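Long-range contacts in L-lysine 6-oxidase (Marinomonas mediterranea, PDB 3WEU), which oxidises the epsilon-amino group of L-lysine with a cysteine tryptophylquinone cofactor, releasing ammonium and hydrogen peroxide, the latter giving it antibacterial activity: residues A[138-142]-A[153-159]; A[179-184]-A[196-201]; A[221-225]-A[497-502]. The contacts are given in a common frame with arbitrary orientation. Residue numbers count along the deposited sequence, not the author numbering.

Contact 1: A[138-142]-A[153-159]; sequences DLGPR and ISINNIP
The guanidinium of Arg-142, held between Ile-153 on one face and Asn-157 and Pro-159 on the other, organises the meeting of 138-142 with 153-159. The first segment runs irregularly, with an Asx turn (Gly-140 N to Asp-138 OD1, 3.0 Å); Arg-142 (chi1 m, chi2 m, chi3 t) folds back, NH1 donating to Leu-139 O (2.7 Å) and Pro-141 O (2.8 Å). Ile-153 lies in the last part of strand 150-154, which ends at Ser-154; Ile-153 CG1 is 3.8 Å from Arg-142 CG, and Ile-153 O 3.3 Å from Leu-139 CD1. Ser-154 opens a type I beta turn to Asn-157, with an ST turn (Asn-156 N to Ser-154 OG, 2.8 Å), and its O accepts from Arg-142 NH2 (2.8 Å). Ile-155 CG2 packs on Leu-139 CD2 (3.9 Å). Asn-157 (chi1 p) brings OD1 within 3.0 Å of both Ser-154 N and Arg-142 NH2, while ND2 bonds Glu-152 O. Ile-158 CA is 5.7 Å from Leu-139 CA; Pro-159 CD lies 3.4 Å from Arg-142 NH1. Arg-142 thus ties the type I turn following strand 150-154 to the irregular part of strand 137-145, bonding carbonyls of both segments. In the sheet, strand 137-145 pairs with 80-91, which Pro-141 and Ile-153 both touch, and strand 150-154 with 181-187.

Contact 2: A[179-184]-A[196-201]; sequences FESLGT and LGGYGF
Gly-183 sits so close to the opposing segment, its CA 4.1 Å from Gly-197 CA and 3.4 Å from Leu-196 O, that a CB would collide with both residues; its phi/psi of 150/-153 also calls for glycine. Segments 179-184 and 196-201 run antiparallel, but only Thr-184 and Leu-196 form a bridge, a hydrogen-bonded pair (Thr-184 N to Leu-196 O, 2.8 Å; Leu-196 N to Thr-184 O, 2.9 Å) belonging to the pairing of strands 181-187 and 193-196; the rest of 196-201 is the loop leaving that pair. Segment 179-184 turns a corner at Leu-182, beside an ST turn (Gly-183 N to Ser-181 OG, 3.0 Å), and the two backbones separate. A water fills the gap, donating to Leu-182 O (2.7 Å) and accepting weakly from Gly-198 N (3.0 Å). At the far end Phe-179 and Phe-201, both chi1 t, make a T-shaped stack, the edge of Phe-179 toward the face of Phe-201, centroids 5.5 Å apart. Tyr-199 (chi1 m) places CE1 3.6 Å from Ser-181 OG. The hydroxyls of Ser-181, Thr-184 and Tyr-199 all hydrogen-bond Glu-152, so its carboxylate is bonded by both segments.

Contact 3: A[221-225]-A[497-502]; sequences ISDGS and EPGDLT
Asp-223, with chi1 p and chi2 -84°, points its carboxylate into the bend of 497-502 and supplies most of the bonding between the segments. OD1 accepts from Thr-502 N (2.9 Å) and Thr-502 OG1 (2.8 Å); OD2 accepts from Leu-501 N (3.0 Å). Thr-502 takes chi1 p, which lets its hydroxyl join its own amide at one oxygen, and its CB rests 3.7 Å from Ile-221 CG2. Leu-501 CB lies 3.4 Å from Asp-223 OD2. The receiving loop starts with a type II beta turn from Glu-497 to Asp-500, closed by Asp-500 N to Glu-497 O (3.0 Å); Gly-499 occupies its third position at phi/psi 93/-10. Asp-500 (chi1 m) folds back so that OD2 accepts from Glu-497 N (2.7 Å). Here the backbones come closest, with Pro-498 CA 4.0 Å from Gly-224 CA and Gly-499 N donating to Asp-223 O (2.9 Å). Segment 221-225 leads into strand 223-232, so this contact joins the N-terminal beta sheet to a loop of the C-terminal family region. Asp-223 OD2 also accepts from Trp-243 NE1. The buried Asp-223 carboxylate is thus satisfied by neutral backbone and side-chain donors, with no salt bridge between the two segments.

How the contacts relate
The contacts follow one another along the chain, contact 1 closing before contact 2 opens and contact 2 before contact 3, with centres 11 Å (1 and 2), 15 Å (1 and 3) and 14 Å (2 and 3) apart. All reach one mixed sheet of the N-terminal region. Contacts 1 and 2 touch through the neighbouring strands 150-154 and 181-187, where Ile-153 N lies 2.8 Å from Gly-183 O and Ile-155 N 2.9 Å from Glu-180 O. Contact 3 touches neither. Whereas contacts 1 and 2 join segments close in sequence, contact 3 spans 271 intervening residues and ties this sheet to the C-terminal family region, which includes the cofactor cysteine, Cys-516.

Contact 1: A[138-142]-A[153-159]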
ATOM      1  N   ASP A 138      22.169   1.837 -22.227  1.00 19.61           N
ATOM      2  CA  ASP A 138      23.039   1.775 -23.343  1.00 20.54           C
ATOM      3  C   ASP A 138      24.465   2.221 -22.922  1.00 23.05           C
ATOM      4  O   ASP A 138      24.719   3.409 -22.586  1.00 20.72           O
ATOM      5  CB  ASP A 138      22.507   2.688 -24.435  1.00 21.87           C
ATOM      6  CG  ASP A 138      23.397   2.744 -25.660  1.00 20.56           C
ATOM      7  OD1 ASP A 138      24.333   1.922 -25.817  1.00 20.72           O
ATOM      8  OD2 ASP A 138      23.130   3.600 -26.548  1.00 20.50           O
ATOM      9  N   LEU A 139      25.380   1.269 -22.928  1.00 20.93           N
ATOM     10  CA  LEU A 139      26.729   1.469 -22.419  1.00 21.70           C
ATOM     11  C   LEU A 139      27.673   1.449 -23.563  1.00 20.66           C
ATOM     12  O   LEU A 139      28.876   1.436 -23.378  1.00 23.61           O
ATOM     13  CB  LEU A 139      27.065   0.389 -21.421  1.00 21.27           C
ATOM     14  CG  LEU A 139      26.113   0.243 -20.237  1.00 22.46           C
ATOM     15  CD1 LEU A 139      26.652  -0.809 -19.273  1.00 23.01           C
ATOM     16  CD2 LEU A 139      25.831   1.542 -19.473  1.00 22.12           C
ATOM     17  N   GLY A 140      27.119   1.499 -24.775  1.00 22.10           N
ATOM     18  CA  GLY A 140      27.920   1.435 -25.989  1.00 21.93           C
ATOM     19  C   GLY A 140      28.337   0.019 -26.316  1.00 22.98           C
ATOM     20  O   GLY A 140      28.079  -0.880 -25.495  1.00 22.31           O
ATOM     21  N   PRO A 141      28.982  -0.159 -27.475  1.00 21.10           N
ATOM     22  CA  PRO A 141      29.554  -1.317 -28.038  1.00 21.66           C
ATOM     23  C   PRO A 141      30.805  -1.648 -27.262  1.00 21.90           C
ATOM     24  O   PRO A 141      31.342  -0.785 -26.531  1.00 19.02           O
ATOM     25  CB  PRO A 141      29.832  -0.933 -29.484  1.00 23.45           C
ATOM     26  CG  PRO A 141      30.086   0.532 -29.454  1.00 25.75           C
ATOM     27  CD  PRO A 141      29.149   1.006 -28.388  1.00 24.05           C
ATOM     28  N   ARG A 142      31.074  -2.941 -27.194  1.00 19.32           N
ATOM     29  CA  ARG A 142      32.366  -3.413 -26.727  1.00 20.96           C
ATOM     30  C   ARG A 142      32.879  -4.284 -27.831  1.00 21.75           C
ATOM     31  O   ARG A 142      32.082  -4.856 -28.594  1.00 21.32           O
ATOM     32  CB  ARG A 142      32.260  -4.247 -25.437  1.00 20.00           C
ATOM     33  CG  ARG A 142      31.811  -3.565 -24.167  1.00 22.03           C
ATOM     34  CD  ARG A 142      32.724  -2.428 -23.712  1.00 20.71           C
ATOM     35  NE  ARG A 142      32.165  -1.699 -22.610  1.00 19.13           N
ATOM     36  CZ  ARG A 142      31.237  -0.749 -22.709  1.00 17.73           C
ATOM     37  NH1 ARG A 142      30.711  -0.444 -23.864  1.00 20.59           N
ATOM     38  NH2 ARG A 142      30.775  -0.167 -21.631  1.00 22.86           N
ATOM     39  N   ILE A 153      30.707  -5.502 -20.350  1.00 19.30           N
ATOM     40  CA  ILE A 153      29.920  -4.371 -20.857  1.00 20.60           C
ATOM     41  C   ILE A 153      29.492  -3.579 -19.633  1.00 19.98           C
ATOM     42  O   ILE A 153      28.356  -3.633 -19.157  1.00 19.65           O
ATOM     43  CB  ILE A 153      28.707  -4.854 -21.692  1.00 21.53           C
ATOM     44  CG1 ILE A 153      29.097  -5.843 -22.795  1.00 23.92           C
ATOM     45  CG2 ILE A 153      27.982  -3.709 -22.359  1.00 20.00           C
ATOM     46  CD1 ILE A 153      27.863  -6.615 -23.311  1.00 23.77           C
ATOM     47  N   SER A 154      30.407  -2.747 -19.135  1.00 21.28           N
ATOM     48  CA  SER A 154      30.263  -2.146 -17.823  1.00 20.95           C
ATOM     49  C   SER A 154      30.058  -0.637 -17.881  1.00 19.61           C
ATOM     50  O   SER A 154      30.545  -0.010 -18.796  1.00 19.81           O
ATOM     51  CB  SER A 154      31.547  -2.390 -17.054  1.00 22.32           C
ATOM     52  OG  SER A 154      31.567  -1.693 -15.843  1.00 22.06           O
ATOM     53  N   ILE A 155      29.474  -0.097 -16.825  1.00 22.69           N
ATOM     54  CA  ILE A 155      29.350   1.367 -16.678  1.00 23.93           C
ATOM     55  C   ILE A 155      30.703   1.947 -16.454  1.00 26.77           C
ATOM     56  O   ILE A 155      30.860   3.117 -16.660  1.00 26.15           O
ATOM     57  CB  ILE A 155      28.440   1.802 -15.545  1.00 24.37           C
ATOM     58  CG1 ILE A 155      28.994   1.418 -14.184  1.00 25.37           C
ATOM     59  CG2 ILE A 155      27.047   1.289 -15.828  1.00 24.06           C
ATOM     60  CD1 ILE A 155      28.212   2.028 -13.023  1.00 28.58           C
ATOM     61  N   ASN A 156      31.681   1.111 -16.109  1.00 25.77           N
ATOM     62  CA  ASN A 156      33.062   1.606 -15.871  1.00 28.46           C
ATOM     63  C   ASN A 156      34.012   1.496 -17.079  1.00 28.71           C
ATOM     64  O   ASN A 156      35.164   1.837 -16.975  1.00 30.10           O
ATOM     65  CB  ASN A 156      33.630   0.874 -14.658  1.00 28.03           C
ATOM     66  CG  ASN A 156      32.856   1.196 -13.402  1.00 30.95           C
ATOM     67  OD1 ASN A 156      32.478   2.332 -13.195  1.00 34.80           O
ATOM     68  ND2 ASN A 156      32.583   0.212 -12.574  1.00 29.46           N
ATOM     69  N   ASN A 157      33.573   1.063 -18.254  1.00 23.82           N
ATOM     70  CA  ASN A 157      34.505   1.008 -19.419  1.00 22.84           C
ATOM     71  C   ASN A 157      33.800   1.417 -20.700  1.00 22.20           C
ATOM     72  O   ASN A 157      33.965   0.888 -21.775  1.00 21.68           O
ATOM     73  CB  ASN A 157      35.172  -0.364 -19.454  1.00 24.07           C
ATOM     74  CG  ASN A 157      34.186  -1.478 -19.782  1.00 23.54           C
ATOM     75  OD1 ASN A 157      32.949  -1.265 -19.804  1.00 22.99           O
ATOM     76  ND2 ASN A 157      34.738  -2.624 -20.177  1.00 24.24           N
ATOM     77  N   ILE A 158      32.945   2.415 -20.554  1.00 24.72           N
ATOM     78  CA  ILE A 158      32.220   2.922 -21.683  1.00 24.78           C
ATOM     79  C   ILE A 158      33.281   3.606 -22.511  1.00 26.80           C
ATOM     80  O   ILE A 158      33.962   4.450 -21.990  1.00 23.85           O
ATOM     81  CB  ILE A 158      31.188   3.990 -21.233  1.00 24.84           C
ATOM     82  CG1 ILE A 158      30.076   3.345 -20.426  1.00 23.37           C
ATOM     83  CG2 ILE A 158      30.669   4.767 -22.457  1.00 25.99           C
ATOM     84  CD1 ILE A 158      29.313   4.315 -19.556  1.00 25.82           C
ATOM     85  N   PRO A 159      33.415   3.273 -23.789  1.00 27.36           N
ATOM     86  CA  PRO A 159      34.415   3.977 -24.589  1.00 29.91           C
ATOM     87  C   PRO A 159      34.202   5.503 -24.691  1.00 31.30           C
ATOM     88  O   PRO A 159      33.071   5.973 -24.702  1.00 26.98           O
ATOM     89  CB  PRO A 159      34.318   3.342 -25.966  1.00 29.44           C
ATOM     90  CG  PRO A 159      33.299   2.255 -25.849  1.00 31.30           C
ATOM     91  CD  PRO A 159      32.602   2.326 -24.556  1.00 28.77           C
TER

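Contact 2: A[179-184]-A[196-201]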
ATOM      1  N   PHE A 179      23.067  -0.691 -10.543  1.00 27.46           N
ATOM      2  CA  PHE A 179      23.295  -1.221 -11.888  1.00 25.52           C
ATOM      3  C   PHE A 179      24.750  -1.023 -12.305  1.00 27.96           C
ATOM      4  O   PHE A 179      25.291   0.057 -12.166  1.00 24.53           O
ATOM      5  CB  PHE A 179      22.387  -0.529 -12.913  1.00 23.55           C
ATOM      6  CG  PHE A 179      22.673  -0.963 -14.281  1.00 21.44           C
ATOM      7  CD1 PHE A 179      22.173  -2.172 -14.746  1.00 24.87           C
ATOM      8  CD2 PHE A 179      23.562  -0.271 -15.078  1.00 22.84           C
ATOM      9  CE1 PHE A 179      22.545  -2.638 -16.008  1.00 23.67           C
ATOM     10  CE2 PHE A 179      23.936  -0.723 -16.305  1.00 22.08           C
ATOM     11  CZ  PHE A 179      23.423  -1.909 -16.793  1.00 24.11           C
ATOM     12  N   GLU A 180      25.359  -2.028 -12.902  1.00 24.84           N
ATOM     13  CA  GLU A 180      26.753  -1.967 -13.288  1.00 25.33           C
ATOM     14  C   GLU A 180      27.087  -2.513 -14.661  1.00 22.46           C
ATOM     15  O   GLU A 180      28.058  -2.108 -15.245  1.00 19.40           O
ATOM     16  CB  GLU A 180      27.594  -2.743 -12.267  1.00 31.83           C
ATOM     17  CG  GLU A 180      27.997  -1.877 -11.094  1.00 43.24           C
ATOM     18  CD  GLU A 180      28.788  -2.663 -10.047  1.00 49.69           C
ATOM     19  OE1 GLU A 180      29.658  -2.075  -9.401  1.00 58.71           O
ATOM     20  OE2 GLU A 180      28.540  -3.866  -9.878  1.00 48.84           O
ATOM     21  N   SER A 181      26.320  -3.486 -15.162  1.00 19.00           N
ATOM     22  CA  SER A 181      26.718  -4.198 -16.302  1.00 17.85           C
ATOM     23  C   SER A 181      25.509  -4.781 -17.084  1.00 19.89           C
ATOM     24  O   SER A 181      24.546  -5.234 -16.492  1.00 18.06           O
ATOM     25  CB  SER A 181      27.624  -5.359 -15.903  1.00 19.14           C
ATOM     26  OG  SER A 181      28.053  -6.092 -17.038  1.00 18.07           O
ATOM     27  N   LEU A 182      25.696  -4.889 -18.375  1.00 18.72           N
ATOM     28  CA  LEU A 182      24.791  -5.624 -19.269  1.00 19.44           C
ATOM     29  C   LEU A 182      25.281  -7.034 -19.656  1.00 20.50           C
ATOM     30  O   LEU A 182      24.584  -7.809 -20.292  1.00 17.84           O
ATOM     31  CB  LEU A 182      24.596  -4.773 -20.480  1.00 19.06           C
ATOM     32  CG  LEU A 182      23.265  -3.960 -20.613  1.00 19.70           C
ATOM     33  CD1 LEU A 182      22.203  -3.861 -19.541  1.00 21.72           C
ATOM     34  CD2 LEU A 182      23.360  -2.941 -21.721  1.00 19.03           C
ATOM     35  N   GLY A 183      26.532  -7.317 -19.340  1.00 18.21           N
ATOM     36  CA  GLY A 183      27.075  -8.628 -19.518  1.00 19.82           C
ATOM     37  C   GLY A 183      28.557  -8.620 -19.810  1.00 19.97           C
ATOM     38  O   GLY A 183      29.263  -7.719 -19.380  1.00 18.06           O
ATOM     39  N   THR A 184      29.014  -9.648 -20.510  1.00 18.91           N
ATOM     40  CA  THR A 184      30.449  -9.906 -20.674  1.00 20.64           C
ATOM     41  C   THR A 184      30.720 -10.461 -22.066  1.00 19.26           C
ATOM     42  O   THR A 184      30.010 -11.362 -22.523  1.00 19.01           O
ATOM     43  CB  THR A 184      30.921 -10.942 -19.625  1.00 18.62           C
ATOM     44  OG1 THR A 184      30.461 -10.622 -18.302  1.00 18.05           O
ATOM     45  CG2 THR A 184      32.426 -11.096 -19.636  1.00 20.89           C
ATOM     46  N   LEU A 196      27.902 -13.291 -23.062  1.00 14.04           N
ATOM     47  CA  LEU A 196      27.189 -13.544 -21.867  1.00 15.77           C
ATOM     48  C   LEU A 196      26.428 -12.272 -21.569  1.00 17.32           C
ATOM     49  O   LEU A 196      26.953 -11.142 -21.778  1.00 18.33           O
ATOM     50  CB  LEU A 196      28.165 -13.881 -20.753  1.00 15.85           C
ATOM     51  CG  LEU A 196      28.943 -15.183 -20.925  1.00 16.09           C
ATOM     52  CD1 LEU A 196      30.298 -15.163 -20.280  1.00 17.05           C
ATOM     53  CD2 LEU A 196      28.194 -16.291 -20.245  1.00 17.49           C
ATOM     54  N   GLY A 197      25.198 -12.432 -21.103  1.00 17.58           N
ATOM     55  CA  GLY A 197      24.285 -11.330 -20.845  1.00 17.21           C
ATOM     56  C   GLY A 197      24.269 -10.937 -19.392  1.00 17.41           C
ATOM     57  O   GLY A 197      25.205 -11.174 -18.660  1.00 16.91           O
ATOM     58  N   GLY A 198      23.155 -10.367 -18.984  1.00 17.34           N
ATOM     59  CA  GLY A 198      22.951  -9.859 -17.633  1.00 17.29           C
ATOM     60  C   GLY A 198      23.000 -10.850 -16.497  1.00 17.95           C
ATOM     61  O   GLY A 198      23.084 -12.110 -16.662  1.00 17.51           O
ATOM     62  N   TYR A 199      22.898 -10.244 -15.330  1.00 17.84           N
ATOM     63  CA  TYR A 199      23.043 -10.888 -14.087  1.00 19.14           C
ATOM     64  C   TYR A 199      21.737 -11.078 -13.321  1.00 19.61           C
ATOM     65  O   TYR A 199      21.764 -11.674 -12.237  1.00 20.09           O
ATOM     66  CB  TYR A 199      24.028 -10.103 -13.246  1.00 21.44           C
ATOM     67  CG  TYR A 199      25.408 -10.083 -13.801  1.00 21.46           C
ATOM     68  CD1 TYR A 199      25.838  -9.026 -14.638  1.00 22.06           C
ATOM     69  CD2 TYR A 199      26.264 -11.173 -13.616  1.00 22.55           C
ATOM     70  CE1 TYR A 199      27.127  -9.029 -15.172  1.00 21.98           C
ATOM     71  CE2 TYR A 199      27.538 -11.198 -14.171  1.00 23.38           C
ATOM     72  CZ  TYR A 199      27.970 -10.134 -14.942  1.00 23.72           C
ATOM     73  OH  TYR A 199      29.233 -10.145 -15.440  1.00 22.22           O
ATOM     74  N   GLY A 200      20.631 -10.631 -13.903  1.00 18.78           N
ATOM     75  CA  GLY A 200      19.334 -10.670 -13.284  1.00 18.99           C
ATOM     76  C   GLY A 200      18.928  -9.438 -12.480  1.00 20.11           C
ATOM     77  O   GLY A 200      17.916  -9.456 -11.748  1.00 23.65           O
ATOM     78  N   PHE A 201      19.723  -8.366 -12.607  1.00 21.01           N
ATOM     79  CA  PHE A 201      19.390  -7.057 -12.026  1.00 21.16           C
ATOM     80  C   PHE A 201      17.935  -6.670 -12.312  1.00 18.69           C
ATOM     81  O   PHE A 201      17.447  -6.760 -13.449  1.00 18.94           O
ATOM     82  CB  PHE A 201      20.304  -5.961 -12.634  1.00 22.14           C
ATOM     83  CG  PHE A 201      20.006  -4.579 -12.129  1.00 23.93           C
ATOM     84  CD1 PHE A 201      19.017  -3.802 -12.679  1.00 27.49           C
ATOM     85  CD2 PHE A 201      20.747  -4.082 -11.050  1.00 27.95           C
ATOM     86  CE1 PHE A 201      18.734  -2.520 -12.126  1.00 27.16           C
ATOM     87  CE2 PHE A 201      20.460  -2.838 -10.515  1.00 28.33           C
ATOM     88  CZ  PHE A 201      19.473  -2.070 -11.056  1.00 23.55           C
TER
HETATM   89  O   HOH W   1      21.997  -8.395 -20.926  1.00 15.38           O

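Contact 3: A[221-225]-A[497-502]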
ATOM      1  N   ILE A 221      18.063  -7.350 -18.969  1.00 17.97           N
ATOM      2  CA  ILE A 221      17.821  -7.917 -20.293  1.00 16.84           C
ATOM      3  C   ILE A 221      18.381  -6.956 -21.306  1.00 19.00           C
ATOM      4  O   ILE A 221      18.423  -5.769 -21.032  1.00 18.93           O
ATOM      5  CB  ILE A 221      16.285  -8.127 -20.514  1.00 17.85           C
ATOM      6  CG1 ILE A 221      15.729  -9.222 -19.600  1.00 18.50           C
ATOM      7  CG2 ILE A 221      15.937  -8.384 -21.982  1.00 18.15           C
ATOM      8  CD1 ILE A 221      16.153 -10.648 -20.053  1.00 19.40           C
ATOM      9  N   SER A 222      18.806  -7.469 -22.466  1.00 17.73           N
ATOM     10  CA  SER A 222      19.234  -6.629 -23.567  1.00 20.40           C
ATOM     11  C   SER A 222      19.202  -7.417 -24.848  1.00 19.32           C
ATOM     12  O   SER A 222      19.049  -8.663 -24.865  1.00 19.06           O
ATOM     13  CB  SER A 222      20.670  -6.125 -23.356  1.00 20.68           C
ATOM     14  OG  SER A 222      21.592  -7.184 -23.477  1.00 19.95           O
ATOM     15  N   ASP A 223      19.346  -6.709 -25.942  1.00 16.23           N
ATOM     16  CA  ASP A 223      19.613  -7.332 -27.237  1.00 16.87           C
ATOM     17  C   ASP A 223      20.357  -6.332 -28.137  1.00 17.43           C
ATOM     18  O   ASP A 223      20.381  -5.133 -27.813  1.00 18.51           O
ATOM     19  CB  ASP A 223      18.285  -7.740 -27.931  1.00 15.13           C
ATOM     20  CG  ASP A 223      17.487  -6.563 -28.437  1.00 15.89           C
ATOM     21  OD1 ASP A 223      16.746  -5.985 -27.631  1.00 16.15           O
ATOM     22  OD2 ASP A 223      17.567  -6.256 -29.680  1.00 17.16           O
ATOM     23  N   GLY A 224      20.960  -6.831 -29.209  1.00 17.19           N
ATOM     24  CA  GLY A 224      21.659  -5.971 -30.148  1.00 18.80           C
ATOM     25  C   GLY A 224      22.527  -6.624 -31.160  1.00 18.62           C
ATOM     26  O   GLY A 224      22.472  -7.820 -31.389  1.00 18.85           O
ATOM     27  N   SER A 225      23.342  -5.796 -31.830  1.00 17.73           N
ATOM     28  CA  SER A 225      24.008  -6.195 -33.004  1.00 15.92           C
ATOM     29  C   SER A 225      25.317  -6.868 -32.713  1.00 17.25           C
ATOM     30  O   SER A 225      26.016  -6.536 -31.716  1.00 18.25           O
ATOM     31  CB  SER A 225      24.322  -4.952 -33.868  1.00 18.25           C
ATOM     32  OG  SER A 225      25.066  -3.996 -33.116  1.00 19.82           O
ATOM     33  N   GLU A 497      17.616  -1.345 -34.185  1.00 16.37           N
ATOM     34  CA  GLU A 497      18.672  -0.812 -33.376  1.00 17.96           C
ATOM     35  C   GLU A 497      18.830  -1.767 -32.217  1.00 19.68           C
ATOM     36  O   GLU A 497      17.873  -2.459 -31.898  1.00 16.15           O
ATOM     37  CB  GLU A 497      18.233   0.483 -32.757  1.00 18.49           C
ATOM     38  CG  GLU A 497      18.186   1.592 -33.780  1.00 19.02           C
ATOM     39  CD  GLU A 497      17.970   2.985 -33.200  1.00 21.83           C
ATOM     40  OE1 GLU A 497      17.693   3.144 -31.999  1.00 21.03           O
ATOM     41  OE2 GLU A 497      18.091   3.930 -34.012  1.00 23.53           O
ATOM     42  N   PRO A 498      19.939  -1.681 -31.513  1.00 21.33           N
ATOM     43  CA  PRO A 498      20.129  -2.324 -30.223  1.00 20.38           C
ATOM     44  C   PRO A 498      18.983  -1.987 -29.240  1.00 21.34           C
ATOM     45  O   PRO A 498      18.544  -0.839 -29.087  1.00 19.45           O
ATOM     46  CB  PRO A 498      21.459  -1.790 -29.738  1.00 20.44           C
ATOM     47  CG  PRO A 498      22.211  -1.479 -30.957  1.00 21.70           C
ATOM     48  CD  PRO A 498      21.202  -1.158 -32.046  1.00 20.55           C
ATOM     49  N   GLY A 499      18.472  -3.030 -28.584  1.00 19.29           N
ATOM     50  CA  GLY A 499      17.351  -2.894 -27.703  1.00 18.47           C
ATOM     51  C   GLY A 499      16.009  -3.142 -28.377  1.00 16.64           C
ATOM     52  O   GLY A 499      15.007  -3.360 -27.664  1.00 19.83           O
ATOM     53  N   ASP A 500      15.969  -3.246 -29.688  1.00 17.44           N
ATOM     54  CA  ASP A 500      14.686  -3.327 -30.356  1.00 16.84           C
ATOM     55  C   ASP A 500      13.941  -4.651 -30.171  1.00 17.97           C
ATOM     56  O   ASP A 500      12.700  -4.675 -30.107  1.00 18.96           O
ATOM     57  CB  ASP A 500      14.793  -2.939 -31.825  1.00 17.91           C
ATOM     58  CG  ASP A 500      14.841  -1.413 -32.030  1.00 16.82           C
ATOM     59  OD1 ASP A 500      14.690  -0.664 -31.051  1.00 17.39           O
ATOM     60  OD2 ASP A 500      15.072  -1.068 -33.195  1.00 18.44           O
ATOM     61  N   LEU A 501      14.676  -5.763 -30.125  1.00 19.01           N
ATOM     62  CA  LEU A 501      14.022  -7.072 -30.032  1.00 17.76           C
ATOM     63  C   LEU A 501      13.437  -7.372 -28.659  1.00 17.65           C
ATOM     64  O   LEU A 501      12.515  -8.188 -28.563  1.00 19.22           O
ATOM     65  CB  LEU A 501      14.929  -8.205 -30.512  1.00 18.55           C
ATOM     66  CG  LEU A 501      14.880  -8.456 -32.009  1.00 19.20           C
ATOM     67  CD1 LEU A 501      15.139  -7.265 -32.812  1.00 22.13           C
ATOM     68  CD2 LEU A 501      15.826  -9.565 -32.412  1.00 18.87           C
ATOM     69  N   THR A 502      13.899  -6.701 -27.596  1.00 16.91           N
ATOM     70  CA  THR A 502      13.390  -6.989 -26.245  1.00 15.29           C
ATOM     71  C   THR A 502      12.600  -5.849 -25.619  1.00 14.16           C
ATOM     72  O   THR A 502      12.062  -5.964 -24.533  1.00 16.19           O
ATOM     73  CB  THR A 502      14.517  -7.418 -25.282  1.00 16.90           C
ATOM     74  OG1 THR A 502      15.523  -6.390 -25.172  1.00 17.59           O
ATOM     75  CG2 THR A 502      15.146  -8.795 -25.791  1.00 17.20           C
TER